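Local coordinates for calcium binding protein (Fasciola hepatica, PDB 5FX0), which probably binds calcium ions through its EF-hand part, the piece described here being its dynein light chain-like domain, at residues M48-V51 against A52-M55. Sequence-based numbering, arbitrary orientation.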
ATOM      1  N   MET A  48      12.579  -6.343  -3.219  1.00 58.95           N
ATOM      2  CA  MET A  48      11.113  -6.354  -3.284  1.00 57.52           C
ATOM      3  C   MET A  48      10.527  -5.226  -4.141  1.00 52.78           C
ATOM      4  O   MET A  48       9.530  -5.433  -4.852  1.00 47.80           O
ATOM      5  CB  MET A  48      10.500  -6.395  -1.878  1.00 58.78           C
ATOM      6  CG  MET A  48      10.605  -7.741  -1.185  1.00 59.00           C
ATOM      7  SD  MET A  48       9.740  -9.105  -2.014  1.00 62.68           S
ATOM      8  CE  MET A  48      11.124  -9.972  -2.755  1.00 64.52           C
ATOM      9  N   LYS A  49      11.162  -4.059  -4.118  1.00 55.45           N
ATOM     10  CA  LYS A  49      10.836  -3.000  -5.088  1.00 59.33           C
ATOM     11  C   LYS A  49      10.838  -3.518  -6.535  1.00 56.23           C
ATOM     12  O   LYS A  49       9.959  -3.140  -7.320  1.00 49.61           O
ATOM     13  CB  LYS A  49      11.775  -1.785  -4.966  1.00 67.73           C
ATOM     14  CG  LYS A  49      11.193  -0.624  -4.183  1.00 76.04           C
ATOM     15  CD  LYS A  49      12.147   0.565  -4.171  1.00 83.17           C
ATOM     16  CE  LYS A  49      11.649   1.645  -3.219  1.00 90.30           C
ATOM     17  NZ  LYS A  49      12.605   2.778  -3.076  1.00 93.55           N
ATOM     18  N   ASP A  50      11.791  -4.390  -6.879  1.00 54.91           N
ATOM     19  CA  ASP A  50      11.842  -4.964  -8.241  1.00 61.65           C
ATOM     20  C   ASP A  50      10.698  -5.938  -8.466  1.00 54.50           C
ATOM     21  O   ASP A  50      10.066  -5.927  -9.524  1.00 52.71           O
ATOM     22  CB  ASP A  50      13.173  -5.679  -8.519  1.00 71.73           C
ATOM     23  CG  ASP A  50      14.387  -4.762  -8.341  1.00 83.74           C
ATOM     24  OD1 ASP A  50      14.282  -3.565  -8.697  1.00 92.00           O
ATOM     25  OD2 ASP A  50      15.435  -5.237  -7.835  1.00 86.57           O
ATOM     26  N   VAL A  51      10.427  -6.773  -7.464  1.00 53.73           N
ATOM     27  CA  VAL A  51       9.263  -7.669  -7.514  1.00 52.51           C
ATOM     28  C   VAL A  51       7.974  -6.854  -7.666  1.00 48.10           C
ATOM     29  O   VAL A  51       7.148  -7.193  -8.512  1.00 47.01           O
ATOM     30  CB  VAL A  51       9.184  -8.595  -6.287  1.00 55.70           C
ATOM     31  CG1 VAL A  51       7.892  -9.413  -6.320  1.00 56.08           C
ATOM     32  CG2 VAL A  51      10.429  -9.497  -6.219  1.00 52.90           C
ATOM     33  N   ALA A  52       7.830  -5.763  -6.909  1.00 43.20           N
ATOM     34  CA  ALA A  52       6.632  -4.922  -7.018  1.00 48.75           C
ATOM     35  C   ALA A  52       6.482  -4.332  -8.431  1.00 52.31           C
ATOM     36  O   ALA A  52       5.368  -4.233  -8.974  1.00 51.20           O
ATOM     37  CB  ALA A  52       6.643  -3.819  -5.972  1.00 48.52           C
ATOM     38  N   GLN A  53       7.619  -3.988  -9.027  1.00 56.28           N
ATOM     39  CA  GLN A  53       7.662  -3.428 -10.382  1.00 59.75           C
ATOM     40  C   GLN A  53       7.253  -4.444 -11.434  1.00 55.61           C
ATOM     41  O   GLN A  53       6.383  -4.159 -12.250  1.00 59.26           O
ATOM     42  CB  GLN A  53       9.058  -2.889 -10.699  1.00 63.04           C
ATOM     43  CG  GLN A  53       9.111  -1.982 -11.920  1.00 69.54           C
ATOM     44  CD  GLN A  53      10.530  -1.714 -12.394  1.00 74.14           C
ATOM     45  OE1 GLN A  53      10.753  -1.449 -13.568  1.00 80.41           O
ATOM     46  NE2 GLN A  53      11.495  -1.790 -11.482  1.00 79.25           N
ATOM     47  N   ASP A  54       7.867  -5.620 -11.408  1.00 52.25           N
ATOM     48  CA  ASP A  54       7.499  -6.715 -12.334  1.00 53.59           C
ATOM     49  C   ASP A  54       6.061  -7.234 -12.189  1.00 54.14           C
ATOM     50  O   ASP A  54       5.407  -7.560 -13.183  1.00 52.82           O
ATOM     51  CB  ASP A  54       8.487  -7.878 -12.220  1.00 56.10           C
ATOM     52  CG  ASP A  54       9.928  -7.453 -12.537  1.00 65.19           C
ATOM     53  OD1 ASP A  54      10.117  -6.486 -13.324  1.00 66.18           O
ATOM     54  OD2 ASP A  54      10.866  -8.076 -11.976  1.00 72.47           O
ATOM     55  N   MET A  55       5.556  -7.293 -10.965  1.00 53.31           N
ATOM     56  CA  MET A  55       4.144  -7.581 -10.793  1.00 54.48           C
ATOM     57  C   MET A  55       3.290  -6.547 -11.537  1.00 52.78           C
ATOM     58  O   MET A  55       2.400  -6.915 -12.302  1.00 57.85           O
ATOM     59  CB  MET A  55       3.742  -7.636  -9.314  1.00 51.59           C
ATOM     60  CG  MET A  55       4.109  -8.917  -8.623  1.00 54.23           C
ATOM     61  SD  MET A  55       3.309 -10.405  -9.244  1.00 64.26           S
ATOM     62  CE  MET A  55       1.574 -10.008  -9.038  1.00 61.50           C
TER
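M48 and A52 open a run of four i to i+4 backbone hydrogen bonds that joins 48-51 to 52-55 as successive turns of one alpha-helix. A52 N donates to M48 O at 2.7 Å, and D54 N to D50 O at 2.9 Å with an almost straight N-H...O angle of 175°. M55 N closes on V51 O, also at 2.9 Å, whereas Q53 N reaches K49 O at 3.0 Å through a more bent bond (144°), its donor tilted out of the carbonyl plane.

V51 and M55, one turn apart, meet loosely through V51 CG1 and M55 CG at 4.5 Å. With V51 CG1 anti to the backbone N (chi1 175°), that methyl lies beside its own carbonyl and leans toward the following turn. Branched V51 and flexible M55, bent at chi2 and chi3, suit the buried face, where V51 packs on F34 and I71 and M55 on V30, L37 and C69. A52, with just a methyl, lets the helix lie close to I71 and to H79 of the second subunit; M48 packs on W77 and Q53 on H82 of that subunit. K49 suits its exposed place, its long aliphatic chain packing on M78 of the second subunit.

Partly exposed D50, Q53 and D54 flank the buried face, D50 touching H41 and D54 touching L37. D50 OD1 comes only to 4.3 Å from Q53 NE2, a loose approach. The carboxylates of D50 and D54 point roughly the same way, helix spacing keeping D50 OD1 and D54 OD2 6.5 Å apart. D50 OD2 has E47 OE1 close by, perhaps crowding negative charge at the helix start, though D50 may interact favourably with the helix dipole.

The pattern is that of an amphipathic helix: in this dynein light chain-like domain, helix 48-63 packs against helix 24-40 and strand 67-72 while also contributing to the dimer interface.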